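Local coordinates for protein NAD(P)H-hydrate epimerase (Saccharomyces cerevisiae, PDB 1JZT) that catalyses the epimerisation of the R and S forms of NAD(P)HX, the hydrated, damaged forms of NAD(P)H, so that both can be repaired, at residues L4-S9 / P203-I208; T133-D138 / P168-D173. One frame throughout, in Å; residues are numbered along the deposited sequence.

Interaction 1: residues L4-S9 / P203-I208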
ATOM      1  N   LEU A   4      14.081  11.710  -9.404  0.50 31.42           N
ATOM      2  CA  LEU A   4      13.191  11.978  -8.241  1.00 31.85           C
ATOM      3  C   LEU A   4      12.081  12.960  -8.622  1.00 32.97           C
ATOM      4  O   LEU A   4      11.977  14.056  -8.064  1.00 34.32           O
ATOM      5  N   LYS A   5      11.255  12.553  -9.583  1.00 33.32           N
ATOM      6  CA  LYS A   5      10.145  13.370 -10.059  1.00 32.50           C
ATOM      7  C   LYS A   5       8.879  12.971  -9.295  1.00 32.25           C
ATOM      8  O   LYS A   5       8.632  11.785  -9.046  1.00 32.39           O
ATOM      9  CB  LYS A   5       9.969  13.158 -11.567  1.00 33.71           C
ATOM     10  CG  LYS A   5       9.096  14.181 -12.286  1.00 32.11           C
ATOM     11  N   VAL A   6       8.081  13.962  -8.913  1.00 29.60           N
ATOM     12  CA  VAL A   6       6.861  13.699  -8.158  1.00 27.11           C
ATOM     13  C   VAL A   6       5.672  14.500  -8.663  1.00 26.12           C
ATOM     14  O   VAL A   6       5.829  15.455  -9.418  1.00 27.11           O
ATOM     15  CB  VAL A   6       7.062  14.022  -6.658  1.00 27.37           C
ATOM     16  CG1 VAL A   6       8.100  13.096  -6.057  1.00 25.91           C
ATOM     17  CG2 VAL A   6       7.493  15.474  -6.494  1.00 28.10           C
ATOM     18  N   VAL A   7       4.482  14.102  -8.232  1.00 23.38           N
ATOM     19  CA  VAL A   7       3.257  14.774  -8.627  1.00 22.40           C
ATOM     20  C   VAL A   7       2.456  15.159  -7.385  1.00 22.02           C
ATOM     21  O   VAL A   7       2.295  14.354  -6.466  1.00 21.73           O
ATOM     22  CB  VAL A   7       2.398  13.863  -9.533  1.00 23.05           C
ATOM     23  CG1 VAL A   7       1.056  14.504  -9.799  1.00 23.57           C
ATOM     24  CG2 VAL A   7       3.128  13.605 -10.842  1.00 24.17           C
ATOM     25  N   SER A   8       1.971  16.398  -7.364  1.00 20.11           N
ATOM     26  CA  SER A   8       1.186  16.923  -6.245  1.00 19.34           C
ATOM     27  C   SER A   8      -0.077  16.101  -6.022  1.00 19.29           C
ATOM     28  O   SER A   8      -0.556  15.436  -6.939  1.00 18.05           O
ATOM     29  CB  SER A   8       0.780  18.367  -6.539  1.00 21.33           C
ATOM     30  OG  SER A   8      -0.089  18.404  -7.668  1.00 19.44           O
ATOM     31  N   SER A   9      -0.628  16.153  -4.811  1.00 17.76           N
ATOM     32  CA  SER A   9      -1.848  15.405  -4.521  1.00 19.83           C
ATOM     33  C   SER A   9      -2.985  15.901  -5.415  1.00 19.88           C
ATOM     34  O   SER A   9      -3.861  15.125  -5.818  1.00 19.62           O
ATOM     35  CB  SER A   9      -2.238  15.550  -3.044  1.00 21.30           C
ATOM     36  OG  SER A   9      -2.465  16.902  -2.700  1.00 23.61           O
ATOM     37  N   PRO A 203       4.712  14.242  -3.476  1.00 14.48           N
ATOM     38  CA  PRO A 203       5.731  15.095  -2.855  1.00 15.90           C
ATOM     39  C   PRO A 203       6.297  14.592  -1.532  1.00 15.09           C
ATOM     40  O   PRO A 203       7.487  14.744  -1.271  1.00 14.70           O
ATOM     41  CB  PRO A 203       5.010  16.433  -2.705  1.00 16.51           C
ATOM     42  CG  PRO A 203       4.093  16.438  -3.893  1.00 16.37           C
ATOM     43  CD  PRO A 203       3.526  15.039  -3.835  1.00 13.94           C
ATOM     44  N   CYS A 204       5.454  13.991  -0.699  1.00 15.39           N
ATOM     45  CA  CYS A 204       5.921  13.499   0.593  1.00 16.70           C
ATOM     46  C   CYS A 204       6.998  12.418   0.458  1.00 16.96           C
ATOM     47  O   CYS A 204       7.783  12.212   1.382  1.00 17.90           O
ATOM     48  CB  CYS A 204       4.745  12.967   1.420  1.00 16.20           C
ATOM     49  SG  CYS A 204       3.969  11.463   0.786  1.00 17.60           S
ATOM     50  N   SER A 205       7.046  11.744  -0.691  1.00 16.24           N
ATOM     51  CA  SER A 205       8.031  10.690  -0.914  1.00 17.24           C
ATOM     52  C   SER A 205       9.473  11.194  -0.862  1.00 17.68           C
ATOM     53  O   SER A 205      10.398  10.423  -0.601  1.00 18.92           O
ATOM     54  CB  SER A 205       7.786   9.995  -2.265  1.00 14.67           C
ATOM     55  OG  SER A 205       8.037  10.870  -3.355  1.00 14.07           O
ATOM     56  N   SER A 206       9.672  12.481  -1.117  1.00 19.10           N
ATOM     57  CA  SER A 206      11.017  13.049  -1.094  1.00 20.77           C
ATOM     58  C   SER A 206      11.520  13.232   0.339  1.00 20.33           C
ATOM     59  O   SER A 206      12.620  13.733   0.556  1.00 20.41           O
ATOM     60  CB  SER A 206      11.028  14.400  -1.806  1.00 20.90           C
ATOM     61  OG  SER A 206      10.293  15.354  -1.057  1.00 26.35           O
ATOM     62  N   HIS A 207      10.711  12.824   1.311  1.00 20.29           N
ATOM     63  CA  HIS A 207      11.078  12.952   2.717  1.00 22.06           C
ATOM     64  C   HIS A 207      11.617  11.664   3.321  1.00 21.67           C
ATOM     65  O   HIS A 207      12.015  11.640   4.484  1.00 20.95           O
ATOM     66  CB  HIS A 207       9.872  13.422   3.529  1.00 23.18           C
ATOM     67  CG  HIS A 207       9.474  14.836   3.248  1.00 26.97           C
ATOM     68  ND1 HIS A 207       9.897  15.897   4.021  1.00 28.99           N
ATOM     69  CD2 HIS A 207       8.717  15.370   2.260  1.00 27.89           C
ATOM     70  CE1 HIS A 207       9.418  17.021   3.522  1.00 29.11           C
ATOM     71  NE2 HIS A 207       8.698  16.730   2.453  1.00 29.95           N
ATOM     72  N   ILE A 208      11.620  10.586   2.542  1.00 20.86           N
ATOM     73  CA  ILE A 208      12.125   9.316   3.050  1.00 21.05           C
ATOM     74  C   ILE A 208      13.650   9.327   3.053  1.00 22.80           C
ATOM     75  O   ILE A 208      14.278  10.118   2.347  1.00 22.08           O
ATOM     76  CB  ILE A 208      11.658   8.113   2.188  1.00 20.42           C
ATOM     77  CG1 ILE A 208      12.293   8.189   0.798  1.00 19.42           C
ATOM     78  CG2 ILE A 208      10.131   8.093   2.100  1.00 18.21           C
ATOM     79  CD1 ILE A 208      11.986   6.993  -0.085  1.00 19.98           C
TER
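The pyrrolidine ring of Pro203 meets segment 4-9 through CD and CG, the two ring carbons furthest from its carbonyl. Pro203 CD sits 3.0 Å from Val7 O, a tight approach for a carbon and an oxygen, while Pro203 CG lies 3.8 Å from Ser8 CA. The imidazole of His207 turns its edge, in plane, to Cys204 C of the same 3-10 turn. Val6 packs beside the proline. Its CB is 4.0 Å from Pro203 N, and because its CG1 stands anti to the carbonyl carbon (chi1 -64°), that methyl comes within 3.5 Å of Ser205 OG. This hydroxyl is already hydrogen-bonded to Lys202 O. No hydrogen bond joins the two segments; the polar grip lies within the turn, where Pro203 O accepts from both Ser206 N, at 3.1 Å, and Ser206 OG, at 2.9 Å. An alanine in place of Pro203 has no CG or CD, which would probably open a gap beside Val7 O and Ser8 CA and leave the start of the turn freer to rotate about N-CA. On the other segment, Ser8 N-caps helix 9-19, its OG bonded to Leu11 N, and Ser9 OG bonds Asp181. The arrangement is that of an N-terminal arm and helix start laid against a 3-10 turn, which follows strand 194-198 in a Rossmann-like fold.

Interaction 2: residues T133-D138 / P168-D173; sequences TLCIVD and PIVSVD
Strands 133-139 and 169-172 are the two parallel strands of a beta-alpha-beta unit, with helix 153-163 as the connection, and Ile136, Val137 and Asp138 pair with Ile169, Val170 and Ser171. The backbone ladder begins at Ile136 N, which donates to Pro168 O at 2.9 Å. Ile136 O then takes a short bond from Val170 N (2.6 Å). Further along, Asp138 N donates to Val170 O, and Val172 N closes the series on Asp138 O at 2.9 Å. Two CA-H...O contacts, Ile169 CA to Ile136 O and Val137 CA to Val170 O, fill in between. This is the middle of the Rossmann-like sheet, with strands 60-65 and 194-198 flanking the pair. One face carries Val137 and Val170; the side chains of Val137 and Val172 cross obliquely, with Val137 CG1, anti to the backbone N (chi1 177°), 3.7 Å from Val172 CG2, and helix 28-46 covers Val170 and Val172. Ile136, Ile169, Asp138 and Ser171 share the other face. There Ser171 OG donates to Asp138 OD2 at 2.9 Å, on the carboxylate oxygen's lone pair anti to OD1, a position from which Ser171 would probably steady Asp138. Ile169 CG2 lies 3.7 Å from Asp138 CB. Asp138 OD1 is hydrogen-bonded to Thr176 OG1; these two residues, with Asn70, are the predicted potassium ligands.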
ATOM      1  N   THR A 133       4.895 -11.746  13.296  1.00 17.27           N
ATOM      2  CA  THR A 133       4.745 -11.014  12.047  1.00 15.70           C
ATOM      3  C   THR A 133       6.053 -10.705  11.325  1.00 14.59           C
ATOM      4  O   THR A 133       7.002 -10.209  11.928  1.00 15.13           O
ATOM      5  CB  THR A 133       4.003  -9.701  12.320  1.00 13.97           C
ATOM      6  OG1 THR A 133       2.675 -10.007  12.763  1.00 17.07           O
ATOM      7  CG2 THR A 133       3.951  -8.833  11.070  1.00 13.56           C
ATOM      8  N   LEU A 134       6.083 -10.999  10.027  1.00 14.01           N
ATOM      9  CA  LEU A 134       7.251 -10.757   9.176  1.00 12.94           C
ATOM     10  C   LEU A 134       7.346  -9.277   8.825  1.00 12.17           C
ATOM     11  O   LEU A 134       8.417  -8.674   8.900  1.00 10.99           O
ATOM     12  CB  LEU A 134       7.130 -11.576   7.889  1.00 15.81           C
ATOM     13  CG  LEU A 134       8.056 -11.199   6.731  1.00 18.66           C
ATOM     14  CD1 LEU A 134       9.516 -11.516   7.075  1.00 20.10           C
ATOM     15  CD2 LEU A 134       7.625 -11.965   5.493  1.00 19.58           C
ATOM     16  N   CYS A 135       6.221  -8.703   8.415  1.00 11.03           N
ATOM     17  CA  CYS A 135       6.167  -7.290   8.068  1.00 11.08           C
ATOM     18  C   CYS A 135       4.716  -6.846   8.101  1.00 11.47           C
ATOM     19  O   CYS A 135       3.796  -7.672   8.083  1.00 11.42           O
ATOM     20  CB  CYS A 135       6.747  -7.035   6.675  1.00 11.66           C
ATOM     21  SG  CYS A 135       5.704  -7.618   5.304  1.00 13.66           S
ATOM     22  N   ILE A 136       4.522  -5.535   8.153  1.00 11.18           N
ATOM     23  CA  ILE A 136       3.194  -4.957   8.205  1.00 10.19           C
ATOM     24  C   ILE A 136       2.950  -4.120   6.963  1.00 10.24           C
ATOM     25  O   ILE A 136       3.809  -3.344   6.546  1.00 10.86           O
ATOM     26  CB  ILE A 136       3.045  -4.058   9.448  1.00 11.36           C
ATOM     27  CG1 ILE A 136       3.299  -4.885  10.710  1.00 11.44           C
ATOM     28  CG2 ILE A 136       1.647  -3.429   9.479  1.00 14.66           C
ATOM     29  CD1 ILE A 136       3.577  -4.042  11.948  1.00 11.10           C
ATOM     30  N   VAL A 137       1.789  -4.303   6.351  1.00  8.70           N
ATOM     31  CA  VAL A 137       1.442  -3.522   5.178  1.00  6.66           C
ATOM     32  C   VAL A 137       0.479  -2.433   5.616  1.00  7.47           C
ATOM     33  O   VAL A 137      -0.637  -2.708   6.089  1.00  9.81           O
ATOM     34  CB  VAL A 137       0.749  -4.362   4.087  1.00  7.38           C
ATOM     35  CG1 VAL A 137       0.358  -3.456   2.919  1.00  5.55           C
ATOM     36  CG2 VAL A 137       1.671  -5.467   3.615  1.00  6.11           C
ATOM     37  N   ASP A 138       0.929  -1.197   5.444  1.00  8.37           N
ATOM     38  CA  ASP A 138       0.167  -0.013   5.800  1.00  7.82           C
ATOM     39  C   ASP A 138      -0.675   0.445   4.619  1.00  7.17           C
ATOM     40  O   ASP A 138      -0.185   1.141   3.736  1.00  8.96           O
ATOM     41  CB  ASP A 138       1.127   1.111   6.224  1.00  5.37           C
ATOM     42  CG  ASP A 138       0.466   2.476   6.237  1.00  8.86           C
ATOM     43  OD1 ASP A 138      -0.746   2.557   6.557  1.00  7.11           O
ATOM     44  OD2 ASP A 138       1.159   3.478   5.929  1.00  8.00           O
ATOM     45  N   PRO A 168       9.189  -4.282  10.244  1.00 11.37           N
ATOM     46  CA  PRO A 168       9.167  -3.439   9.047  1.00 10.88           C
ATOM     47  C   PRO A 168       7.770  -3.134   8.522  1.00 10.88           C
ATOM     48  O   PRO A 168       6.934  -4.030   8.395  1.00 11.25           O
ATOM     49  CB  PRO A 168       9.988  -4.245   8.047  1.00 11.36           C
ATOM     50  CG  PRO A 168       9.659  -5.658   8.428  1.00 10.81           C
ATOM     51  CD  PRO A 168       9.762  -5.605   9.938  1.00 10.55           C
ATOM     52  N   ILE A 169       7.524  -1.864   8.215  1.00 11.75           N
ATOM     53  CA  ILE A 169       6.235  -1.439   7.677  1.00 10.31           C
ATOM     54  C   ILE A 169       6.384  -1.114   6.189  1.00 10.20           C
ATOM     55  O   ILE A 169       7.318  -0.415   5.786  1.00  7.03           O
ATOM     56  CB  ILE A 169       5.694  -0.178   8.404  1.00 10.80           C
ATOM     57  CG1 ILE A 169       5.318  -0.521   9.847  1.00  9.64           C
ATOM     58  CG2 ILE A 169       4.488   0.373   7.656  1.00 10.04           C
ATOM     59  CD1 ILE A 169       4.935   0.699  10.686  1.00 11.48           C
ATOM     60  N   VAL A 170       5.465  -1.644   5.386  1.00  7.91           N
ATOM     61  CA  VAL A 170       5.447  -1.411   3.943  1.00  7.37           C
ATOM     62  C   VAL A 170       4.241  -0.509   3.681  1.00  9.58           C
ATOM     63  O   VAL A 170       3.097  -0.970   3.776  1.00  8.07           O
ATOM     64  CB  VAL A 170       5.239  -2.736   3.161  1.00  5.92           C
ATOM     65  CG1 VAL A 170       5.185  -2.458   1.661  1.00  6.55           C
ATOM     66  CG2 VAL A 170       6.364  -3.726   3.492  1.00  5.32           C
ATOM     67  N   SER A 171       4.487   0.762   3.358  1.00  8.91           N
ATOM     68  CA  SER A 171       3.398   1.713   3.120  1.00  9.60           C
ATOM     69  C   SER A 171       2.926   1.759   1.680  1.00  9.76           C
ATOM     70  O   SER A 171       3.730   1.887   0.757  1.00  9.39           O
ATOM     71  CB  SER A 171       3.808   3.130   3.550  1.00  7.22           C
ATOM     72  OG  SER A 171       3.868   3.245   4.958  1.00  8.74           O
ATOM     73  N   VAL A 172       1.609   1.672   1.503  1.00  9.08           N
ATOM     74  CA  VAL A 172       0.997   1.702   0.185  1.00  8.34           C
ATOM     75  C   VAL A 172       0.732   3.139  -0.262  1.00 10.12           C
ATOM     76  O   VAL A 172      -0.018   3.882   0.380  1.00  9.52           O
ATOM     77  CB  VAL A 172      -0.340   0.927   0.170  1.00  8.62           C
ATOM     78  CG1 VAL A 172      -0.900   0.895  -1.243  1.00 11.71           C
ATOM     79  CG2 VAL A 172      -0.120  -0.488   0.688  1.00 10.53           C
ATOM     80  N   ASP A 173       1.365   3.497  -1.375  1.00  9.60           N
ATOM     81  CA  ASP A 173       1.264   4.806  -2.005  1.00 11.07           C
ATOM     82  C   ASP A 173       1.977   5.920  -1.234  1.00 11.22           C
ATOM     83  O   ASP A 173       2.915   6.533  -1.750  1.00 13.09           O
ATOM     84  CB  ASP A 173      -0.199   5.180  -2.240  1.00 12.84           C
ATOM     85  CG  ASP A 173      -0.339   6.315  -3.227  1.00 17.04           C
ATOM     86  OD1 ASP A 173       0.456   6.342  -4.192  1.00 15.84           O
ATOM     87  OD2 ASP A 173      -1.238   7.164  -3.051  1.00 19.63           O
TER

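Interaction 2 is nested along the chain inside the loop that interaction 1 closes: the order is 4-9, 133-138, 168-173, 203-208. Their centres stand 19 Å apart, yet the nearest atoms come within about 6 Å without touching. Strand 194-198 mediates between them, since Ser171 of interaction 2 and Ser205 of interaction 1 both touch Leu195. Lys202 is a second bridge: its NZ forms a salt bridge with Asp173 and its carbonyl holds Ser205. Interaction 2 lies in the buried centre of the sheet and interaction 1 toward the periphery, both bordering the predicted NADPHX site, where Asp173 belongs and Phe143 lies close to Ser9.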